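PDB 2V84: Spermidine/putrescine ABC transporter, periplasmic binding protein from Treponema pallidum, which probably binds polyamines such as spermidine and putrescine as the extracytoplasmic receptor of an ABC transport system. Local coordinates for residues 41-46 and 282-287; 123-128 and 274-279; 139-144 and 221-226. All blocks are in the same frame, centred on the assembly; numbering follows the deposited sequence. Where two conformers were deposited one is given.

Lys-43 and Glu-287 carry contact 1, a surface contact between two helices, mainly through one salt bridge. Contact 2, whose centre lies about 12 Å from that of contact 1, is buried and wholly made of rings and aliphatic groups. The two touch: helix 269-279 of contact 2 is followed in the chain by helix 282-292 of contact 1, and Tyr-285 OH probably hydrogen-bonds to Tyr-127 O at 2.6 Å. Contact 3 stands apart, its centre about 36 Å from both others, yet its strand 223-226 neighbours strand 125-137 of contact 2. It is buried too, though Ala-140 is partly exposed, and is made of small aliphatic side chains instead of rings.

Contact 1 (41-46 and 282-287); sequences IKKFEQ and PAHYAE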
loop_
_atom_site.group_PDB
_atom_site.type_symbol
_atom_site.label_atom_id
_atom_site.label_comp_id
_atom_site.label_asym_id
_atom_site.label_seq_id
_atom_site.Cartn_x
_atom_site.Cartn_y
_atom_site.Cartn_z
ATOM N N ILE A 41 -5.172 13.751 13.386
ATOM C CA ILE A 41 -6.280 13.349 14.254
ATOM C C ILE A 41 -6.573 14.389 15.348
ATOM O O ILE A 41 -7.728 14.768 15.545
ATOM C CB ILE A 41 -6.060 11.942 14.851
ATOM C CG1 ILE A 41 -6.378 10.880 13.796
ATOM C CG2 ILE A 41 -6.899 11.732 16.139
ATOM C CD1 ILE A 41 -5.765 9.547 14.085
ATOM N N LYS A 42 -5.527 14.857 16.033
ATOM C CA LYS A 42 -5.647 15.916 17.037
ATOM C C LYS A 42 -6.319 17.162 16.461
ATOM O O LYS A 42 -7.145 17.782 17.123
ATOM C CB LYS A 42 -4.268 16.326 17.611
ATOM C CG LYS A 42 -3.241 15.206 17.848
ATOM C CD LYS A 42 -2.890 15.008 19.340
ATOM C CE LYS A 42 -3.625 13.804 19.959
ATOM N NZ LYS A 42 -5.007 13.574 19.374
ATOM N N LYS A 43 -5.955 17.523 15.231
ATOM C CA LYS A 43 -6.485 18.715 14.572
ATOM C C LYS A 43 -7.962 18.592 14.274
ATOM O O LYS A 43 -8.711 19.540 14.466
ATOM C CB LYS A 43 -5.704 19.037 13.293
ATOM C CG LYS A 43 -4.443 19.830 13.552
ATOM C CD LYS A 43 -3.441 19.733 12.424
ATOM C CE LYS A 43 -2.059 20.106 12.937
ATOM N NZ LYS A 43 -1.194 20.693 11.885
ATOM N N PHE A 44 -8.373 17.419 13.798
ATOM C CA PHE A 44 -9.782 17.132 13.530
ATOM C C PHE A 44 -10.555 17.157 14.839
ATOM O O PHE A 44 -11.687 17.637 14.890
ATOM C CB PHE A 44 -9.911 15.764 12.853
ATOM C CG PHE A 44 -11.326 15.362 12.526
ATOM C CD1 PHE A 44 -11.964 15.871 11.400
ATOM C CD2 PHE A 44 -12.006 14.449 13.326
ATOM C CE1 PHE A 44 -13.257 15.487 11.077
ATOM C CE2 PHE A 44 -13.322 14.066 13.005
ATOM C CZ PHE A 44 -13.937 14.593 11.871
ATOM N N GLU A 45 -9.922 16.652 15.893
ATOM C CA GLU A 45 -10.514 16.646 17.222
ATOM C C GLU A 45 -10.681 18.067 17.748
ATOM O O GLU A 45 -11.732 18.415 18.287
ATOM C CB GLU A 45 -9.656 15.827 18.188
ATOM C CG GLU A 45 -9.906 14.329 18.123
ATOM C CD GLU A 45 -9.024 13.549 19.078
ATOM O OE1 GLU A 45 -7.958 14.071 19.465
ATOM O OE2 GLU A 45 -9.396 12.413 19.440
ATOM N N GLN A 46 -9.647 18.889 17.590
ATOM C CA GLN A 46 -9.720 20.266 18.049
ATOM C C GLN A 46 -10.686 21.095 17.202
ATOM O O GLN A 46 -11.452 21.891 17.741
ATOM C CB GLN A 46 -8.335 20.916 18.111
ATOM C CG GLN A 46 -8.179 21.799 19.332
ATOM C CD GLN A 46 -7.408 23.078 19.063
ATOM O OE1 GLN A 46 -6.308 23.056 18.505
ATOM N NE2 GLN A 46 -7.982 24.204 19.472
ATOM N N PRO A 282 -5.990 20.425 1.298
ATOM C CA PRO A 282 -4.640 20.466 0.704
ATOM C C PRO A 282 -3.481 20.480 1.693
ATOM O O PRO A 282 -2.518 19.722 1.520
ATOM C CB PRO A 282 -4.669 21.769 -0.091
ATOM C CG PRO A 282 -6.085 21.862 -0.523
ATOM C CD PRO A 282 -6.864 21.433 0.672
ATOM N N ALA A 283 -3.569 21.345 2.710
ATOM C CA ALA A 283 -2.523 21.435 3.729
ATOM C C ALA A 283 -2.471 20.208 4.627
ATOM O O ALA A 283 -1.385 19.788 5.055
ATOM C CB ALA A 283 -2.692 22.701 4.568
ATOM N N HIS A 284 -3.644 19.636 4.895
ATOM C CA HIS A 284 -3.780 18.472 5.762
ATOM C C HIS A 284 -3.409 17.178 5.051
ATOM O O HIS A 284 -2.892 16.248 5.677
ATOM C CB HIS A 284 -5.198 18.403 6.320
ATOM C CG HIS A 284 -5.517 19.520 7.265
ATOM N ND1 HIS A 284 -5.980 20.747 6.839
ATOM C CD2 HIS A 284 -5.412 19.604 8.611
ATOM C CE1 HIS A 284 -6.165 21.532 7.885
ATOM N NE2 HIS A 284 -5.835 20.860 8.973
ATOM N N TYR A 285 -3.682 17.125 3.749
ATOM C CA TYR A 285 -3.196 16.038 2.904
ATOM C C TYR A 285 -1.683 16.114 2.733
ATOM O O TYR A 285 -0.990 15.096 2.821
ATOM C CB TYR A 285 -3.884 15.987 1.541
ATOM C CG TYR A 285 -3.681 14.622 0.924
ATOM C CD1 TYR A 285 -4.393 13.518 1.393
ATOM C CD2 TYR A 285 -2.755 14.427 -0.088
ATOM C CE1 TYR A 285 -4.209 12.265 0.859
ATOM C CE2 TYR A 285 -2.547 13.167 -0.632
ATOM C CZ TYR A 285 -3.268 12.091 -0.146
ATOM O OH TYR A 285 -3.073 10.834 -0.672
ATOM N N ALA A 286 -1.166 17.321 2.530
ATOM C CA ALA A 286 0.277 17.509 2.429
ATOM C C ALA A 286 0.985 17.110 3.721
ATOM O O ALA A 286 2.044 16.506 3.668
ATOM C CB ALA A 286 0.610 18.912 2.048
ATOM N N GLU A 287 0.394 17.428 4.875
ATOM C CA GLU A 287 0.948 16.983 6.161
ATOM C C GLU A 287 0.973 15.456 6.285
ATOM O O GLU A 287 1.910 14.883 6.865
ATOM C CB GLU A 287 0.207 17.634 7.344
ATOM C CG GLU A 287 0.580 17.078 8.727
ATOM C CD GLU A 287 -0.191 17.736 9.858
ATOM O OE1 GLU A 287 -0.522 18.922 9.728
ATOM O OE2 GLU A 287 -0.464 17.077 10.883
#
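Lys-43 of helix 38-48 and Glu-287 of helix 282-292 form a salt bridge across the surface, the charged part of a small contact that buries 123 Å² in all. The two side chains come from opposite directions, both extended beyond CG, and Lys-43 NZ gives a hydrogen bond of 2.9 Å to Glu-287 OE1. The ammonium group approaches that oxygen on its syn side, 17° out of the carboxylate plane. On the glutamate, CG lies opposite the backbone N (chi1 172°), a torsion that carries the carboxylate out across the gap between the helices. The second oxygen is engaged as well, since Glu-287 OE2 is hydrogen-bonded to Ser-39 OG. With one oxygen on the lysine and the other on the serine, the carboxylate is held against rotation, and both of its partners belong to helix 38-48.

Van der Waals contact is slighter. In one of the two conformers deposited for His-284, CD of Lys-43 passes obliquely by the imidazole, 4.3 Å from CD2, so this touch is less certain. The backbones are also nearest here, CA of Lys-43 lying 9.2 Å from CA of His-284. Lys-43 also rests on Phe-278, whose ring meets that of His-284, so the aliphatic part of the lysine passes beside two aromatic rings.

This is a surface salt bridge between helices far apart in sequence, joining the first helix of a solute-binding protein fold to one more than two hundred residues later.

Contact 2 (123-128 and 274-279); sequences YSVPYY and AFINFF
The rings of Tyr-127 and Phe-279 lie face against face in an offset stack, their centroids 4.5 Å apart and their planes inclined by 29°. Phe-279 CE2 sits 3.7 Å above the plane of the tyrosine, over its centre, while Phe-279 CZ comes closest to the phenol end, 3.4 Å from Tyr-127 CZ. With CG anti to the backbone N in both (chi1 -174° and -167°), the side chains reach across the gap at about a right angle. Further rings, those of Tyr-35 and Phe-260, also meet Tyr-127, and its hydroxyl is hydrogen-bonded to Thr-36 OG1.

Beside the stack, CG2 of Ile-276 meets methyl CG1 of Val-125 at 3.8 Å, with CB of Val-125 next nearest. Val-125 and Tyr-127 thus pin strand 125-137 to one side of helix 269-279, which offers Ile-276 and Phe-279 from successive turns. The strand carries a classic beta bulge here, Tyr-127 and Tyr-128 both facing Asp-258 of the neighbouring strand 254-260.

All four side chains are buried, and the contact is held by van der Waals packing and the burial of apolar surface; the one polar atom involved, Tyr-127 OH, has its partner at Thr-36, so its hydrogen bonding is provided for.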
loop_
_atom_site.group_PDB
_atom_site.type_symbol
_atom_site.label_atom_id
_atom_site.label_comp_id
_atom_site.label_asym_id
_atom_site.label_seq_id
_atom_site.Cartn_x
_atom_site.Cartn_y
_atom_site.Cartn_z
ATOM N N TYR A 123 -18.546 4.000 -3.087
ATOM C CA TYR A 123 -18.388 3.214 -1.877
ATOM C C TYR A 123 -17.017 3.469 -1.292
ATOM O O TYR A 123 -16.664 2.896 -0.267
ATOM C CB TYR A 123 -18.535 1.726 -2.168
ATOM C CG TYR A 123 -19.967 1.285 -2.444
ATOM C CD1 TYR A 123 -20.800 0.915 -1.408
ATOM C CD2 TYR A 123 -20.463 1.233 -3.749
ATOM C CE1 TYR A 123 -22.111 0.498 -1.660
ATOM C CE2 TYR A 123 -21.781 0.832 -4.016
ATOM C CZ TYR A 123 -22.594 0.462 -2.968
ATOM O OH TYR A 123 -23.890 0.038 -3.197
ATOM N N SER A 124 -16.221 4.305 -1.954
ATOM C CA SER A 124 -14.813 4.486 -1.526
ATOM C C SER A 124 -14.282 5.831 -1.962
ATOM O O SER A 124 -14.695 6.340 -2.987
ATOM C CB SER A 124 -13.922 3.375 -2.113
ATOM O OG SER A 124 -13.812 3.468 -3.539
ATOM N N VAL A 125 -13.340 6.393 -1.209
ATOM C CA VAL A 125 -12.661 7.609 -1.664
ATOM C C VAL A 125 -11.178 7.381 -1.513
ATOM O O VAL A 125 -10.766 6.975 -0.463
ATOM C CB VAL A 125 -13.042 8.846 -0.805
ATOM C CG1 VAL A 125 -12.204 10.088 -1.231
ATOM C CG2 VAL A 125 -14.561 9.160 -0.931
ATOM N N PRO A 126 -10.368 7.604 -2.566
ATOM C CA PRO A 126 -8.930 7.329 -2.411
ATOM C C PRO A 126 -8.248 8.020 -1.237
ATOM O O PRO A 126 -8.488 9.202 -0.980
ATOM C CB PRO A 126 -8.329 7.859 -3.724
ATOM C CG PRO A 126 -9.431 7.696 -4.694
ATOM C CD PRO A 126 -10.700 7.994 -3.945
ATOM N N TYR A 127 -7.367 7.276 -0.565
ATOM C CA TYR A 127 -6.620 7.737 0.593
ATOM C C TYR A 127 -5.154 7.957 0.183
ATOM O O TYR A 127 -4.557 8.994 0.488
ATOM C CB TYR A 127 -6.736 6.640 1.660
ATOM C CG TYR A 127 -6.161 6.951 3.001
ATOM C CD1 TYR A 127 -4.786 6.910 3.220
ATOM C CD2 TYR A 127 -6.999 7.229 4.076
ATOM C CE1 TYR A 127 -4.268 7.172 4.452
ATOM C CE2 TYR A 127 -6.477 7.507 5.331
ATOM C CZ TYR A 127 -5.123 7.478 5.511
ATOM O OH TYR A 127 -4.588 7.731 6.765
ATOM N N TYR A 128 -4.578 6.985 -0.520
ATOM C CA TYR A 128 -3.200 7.105 -0.977
ATOM C C TYR A 128 -2.939 6.047 -2.028
ATOM O O TYR A 128 -3.548 5.002 -1.993
ATOM C CB TYR A 128 -2.169 7.044 0.213
ATOM C CG TYR A 128 -0.759 7.201 -0.303
ATOM C CD1 TYR A 128 -0.349 8.401 -0.878
ATOM C CD2 TYR A 128 0.140 6.131 -0.276
ATOM C CE1 TYR A 128 0.922 8.542 -1.416
ATOM C CE2 TYR A 128 1.411 6.270 -0.824
ATOM C CZ TYR A 128 1.783 7.466 -1.390
ATOM O OH TYR A 128 3.046 7.590 -1.909
ATOM N N ALA A 274 -16.989 13.970 7.165
ATOM C CA ALA A 274 -16.298 15.185 7.560
ATOM C C ALA A 274 -14.818 14.912 7.695
ATOM O O ALA A 274 -13.983 15.769 7.392
ATOM C CB ALA A 274 -16.871 15.727 8.877
ATOM N N PHE A 275 -14.486 13.712 8.142
ATOM C CA PHE A 275 -13.088 13.363 8.255
ATOM C C PHE A 275 -12.426 13.135 6.907
ATOM O O PHE A 275 -11.316 13.608 6.689
ATOM C CB PHE A 275 -12.865 12.179 9.187
ATOM C CG PHE A 275 -11.412 11.917 9.444
ATOM C CD1 PHE A 275 -10.742 12.584 10.468
ATOM C CD2 PHE A 275 -10.695 11.042 8.622
ATOM C CE1 PHE A 275 -9.381 12.362 10.690
ATOM C CE2 PHE A 275 -9.333 10.815 8.834
ATOM C CZ PHE A 275 -8.679 11.475 9.871
ATOM N N ILE A 276 -13.111 12.469 5.975
ATOM C CA ILE A 276 -12.568 12.298 4.630
ATOM C C ILE A 276 -12.359 13.671 3.984
ATOM O O ILE A 276 -11.331 13.932 3.349
ATOM C CB ILE A 276 -13.539 11.440 3.733
ATOM C CG1 ILE A 276 -13.761 10.047 4.364
ATOM C CG2 ILE A 276 -13.013 11.329 2.292
ATOM C CD1 ILE A 276 -14.878 9.227 3.686
ATOM N N ASN A 277 -13.362 14.536 4.141
ATOM C CA ASN A 277 -13.282 15.900 3.652
ATOM C C ASN A 277 -12.098 16.661 4.282
ATOM O O ASN A 277 -11.380 17.360 3.587
ATOM C CB ASN A 277 -14.611 16.635 3.877
ATOM C CG ASN A 277 -14.722 17.890 3.040
ATOM O OD1 ASN A 277 -14.578 17.840 1.824
ATOM N ND2 ASN A 277 -14.974 19.028 3.690
ATOM N N PHE A 278 -11.889 16.489 5.589
ATOM C CA PHE A 278 -10.785 17.124 6.327
ATOM C C PHE A 278 -9.422 16.613 5.820
ATOM O O PHE A 278 -8.496 17.385 5.562
ATOM C CB PHE A 278 -10.970 16.830 7.826
ATOM C CG PHE A 278 -9.807 17.235 8.701
ATOM C CD1 PHE A 278 -8.749 16.346 8.945
ATOM C CD2 PHE A 278 -9.804 18.469 9.348
ATOM C CE1 PHE A 278 -7.676 16.714 9.789
ATOM C CE2 PHE A 278 -8.739 18.843 10.197
ATOM C CZ PHE A 278 -7.684 17.963 10.413
ATOM N N PHE A 279 -9.321 15.308 5.656
ATOM C CA PHE A 279 -8.062 14.664 5.262
ATOM C C PHE A 279 -7.616 15.130 3.877
ATOM O O PHE A 279 -6.419 15.274 3.599
ATOM C CB PHE A 279 -8.275 13.154 5.305
ATOM C CG PHE A 279 -7.020 12.352 5.234
ATOM C CD1 PHE A 279 -6.236 12.147 6.375
ATOM C CD2 PHE A 279 -6.638 11.763 4.031
ATOM C CE1 PHE A 279 -5.061 11.377 6.300
ATOM C CE2 PHE A 279 -5.478 10.980 3.952
ATOM C CZ PHE A 279 -4.688 10.802 5.095
#

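Contact 3 (139-144 and 221-226); sequences KAVPSY and FVVAHG
Val-141 and Val-222 share the larger part of this contact, each contributing more than 40 Å² of buried surface. They meet at an angle through one methyl each, with CG2 of Val-141 3.8 Å from CG2 of Val-222. In Val-222 the two branches divide the work. CG2 stands between the backbone N and the carbonyl carbon and turns to Val-141, whereas CG1, opposite the carbonyl carbon (chi1 -64°), reaches Ala-140, whose CB lies 3.7 Å from it. The side chain of Val-222 therefore spans two consecutive residues of the loop. Its CB is 4.1 Å from both Ala-140 CB and Val-141 CG2.

The backbones are nearest at Ala-140 and Val-222, where the CA atoms are 6.6 Å apart. Here the loop leaving strand 125-137 folds back over the start of strand 223-226, which is antiparallel to strand 125-137 in the mixed sheet of this solute-binding protein fold. Backbone bonds of Val-222 with Asn-137 and Arg-159 tie the strand's entrance to both flanking parts of the chain, and the side chain of Asn-137 accepts the N-H of Ala-140 through OD1.

Val-141 has a longer reach along the strand: the same CG2 lies 4.2 Å from CG2 of Val-223. Val-136 and Leu-156 extend the apolar surroundings of Val-141, which also touches Arg-153. Val-223, whose contribution here is smaller, packs also on Ile-134 and Met-160 of the strands on either side of its own.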
loop_
_atom_site.group_PDB
_atom_site.type_symbol
_atom_site.label_atom_id
_atom_site.label_comp_id
_atom_site.label_asym_id
_atom_site.label_seq_id
_atom_site.Cartn_x
_atom_site.Cartn_y
_atom_site.Cartn_z
ATOM N N LYS A 139 26.701 1.095 -0.706
ATOM C CA LYS A 139 28.078 0.851 -0.293
ATOM C C LYS A 139 28.381 -0.650 -0.250
ATOM O O LYS A 139 29.510 -1.060 -0.508
ATOM C CB LYS A 139 28.450 1.589 1.017
ATOM C CG LYS A 139 27.826 1.060 2.300
ATOM C CD LYS A 139 28.009 2.041 3.476
ATOM C CE LYS A 139 26.772 1.996 4.414
ATOM N NZ LYS A 139 26.977 2.807 5.654
ATOM N N ALA A 140 27.373 -1.470 0.047
ATOM C CA ALA A 140 27.567 -2.919 0.072
ATOM C C ALA A 140 27.356 -3.579 -1.303
ATOM O O ALA A 140 27.920 -4.638 -1.596
ATOM C CB ALA A 140 26.683 -3.547 1.112
ATOM N N VAL A 141 26.540 -2.946 -2.142
ATOM C CA VAL A 141 26.277 -3.452 -3.490
ATOM C C VAL A 141 26.504 -2.329 -4.488
ATOM O O VAL A 141 25.549 -1.642 -4.854
ATOM C CB VAL A 141 24.804 -3.975 -3.645
ATOM C CG1 VAL A 141 24.702 -4.845 -4.860
ATOM C CG2 VAL A 141 24.348 -4.755 -2.417
ATOM N N PRO A 142 27.762 -2.112 -4.913
ATOM C CA PRO A 142 28.068 -0.979 -5.804
ATOM C C PRO A 142 27.523 -1.116 -7.231
ATOM O O PRO A 142 27.201 -0.092 -7.855
ATOM C CB PRO A 142 29.594 -0.929 -5.816
ATOM C CG PRO A 142 30.038 -1.839 -4.711
ATOM C CD PRO A 142 28.980 -2.865 -4.570
ATOM N N SER A 143 27.378 -2.353 -7.712
ATOM C CA SER A 143 26.857 -2.609 -9.066
ATOM C C SER A 143 25.588 -3.479 -9.057
ATOM O O SER A 143 25.581 -4.581 -8.522
ATOM C CB SER A 143 27.954 -3.230 -9.960
ATOM O OG SER A 143 27.479 -3.421 -11.290
ATOM N N TYR A 144 24.513 -2.969 -9.643
ATOM C CA TYR A 144 23.245 -3.708 -9.689
ATOM C C TYR A 144 22.357 -3.123 -10.769
ATOM O O TYR A 144 22.475 -1.935 -11.095
ATOM C CB TYR A 144 22.526 -3.670 -8.310
ATOM C CG TYR A 144 22.333 -2.265 -7.783
ATOM C CD1 TYR A 144 23.371 -1.608 -7.102
ATOM C CD2 TYR A 144 21.125 -1.577 -7.985
ATOM C CE1 TYR A 144 23.210 -0.304 -6.634
ATOM C CE2 TYR A 144 20.955 -0.268 -7.529
ATOM C CZ TYR A 144 22.026 0.358 -6.861
ATOM O OH TYR A 144 21.891 1.644 -6.400
ATOM N N PHE A 221 20.431 -7.091 5.974
ATOM C CA PHE A 221 19.956 -7.237 4.602
ATOM C C PHE A 221 20.559 -6.105 3.799
ATOM O O PHE A 221 20.511 -4.957 4.240
ATOM C CB PHE A 221 18.428 -7.140 4.471
ATOM C CG PHE A 221 17.642 -8.102 5.340
ATOM C CD1 PHE A 221 18.220 -9.249 5.885
ATOM C CD2 PHE A 221 16.287 -7.872 5.561
ATOM C CE1 PHE A 221 17.453 -10.129 6.670
ATOM C CE2 PHE A 221 15.522 -8.734 6.332
ATOM C CZ PHE A 221 16.102 -9.866 6.893
ATOM N N VAL A 222 21.114 -6.404 2.627
ATOM C CA VAL A 222 21.715 -5.335 1.816
ATOM C C VAL A 222 20.831 -4.956 0.627
ATOM O O VAL A 222 21.032 -3.922 -0.017
ATOM C CB VAL A 222 23.190 -5.636 1.380
ATOM C CG1 VAL A 222 24.114 -5.732 2.596
ATOM C CG2 VAL A 222 23.275 -6.904 0.513
ATOM N N VAL A 223 19.832 -5.796 0.367
ATOM C CA VAL A 223 18.793 -5.512 -0.609
ATOM C C VAL A 223 17.515 -6.031 0.029
ATOM O O VAL A 223 17.467 -7.158 0.504
ATOM C CB VAL A 223 18.994 -6.259 -1.936
ATOM C CG1 VAL A 223 17.836 -5.948 -2.875
ATOM C CG2 VAL A 223 20.299 -5.878 -2.610
ATOM N N ALA A 224 16.476 -5.207 0.051
ATOM C CA ALA A 224 15.200 -5.689 0.587
ATOM C C ALA A 224 14.018 -5.121 -0.147
ATOM O O ALA A 224 14.034 -3.984 -0.582
ATOM C CB ALA A 224 15.088 -5.393 2.098
ATOM N N HIS A 225 12.978 -5.946 -0.270
ATOM C CA HIS A 225 11.690 -5.550 -0.827
ATOM C C HIS A 225 10.865 -4.865 0.280
ATOM O O HIS A 225 10.800 -5.373 1.406
ATOM C CB HIS A 225 11.012 -6.849 -1.265
ATOM C CG HIS A 225 9.713 -6.683 -1.983
ATOM N ND1 HIS A 225 8.791 -7.700 -2.032
ATOM C CD2 HIS A 225 9.181 -5.654 -2.685
ATOM C CE1 HIS A 225 7.746 -7.315 -2.745
ATOM N NE2 HIS A 225 7.955 -6.075 -3.154
ATOM N N GLY A 226 10.258 -3.714 -0.012
ATOM C CA GLY A 226 9.452 -3.053 1.017
ATOM C C GLY A 226 9.039 -1.633 0.706
ATOM O O GLY A 226 9.177 -1.179 -0.416
#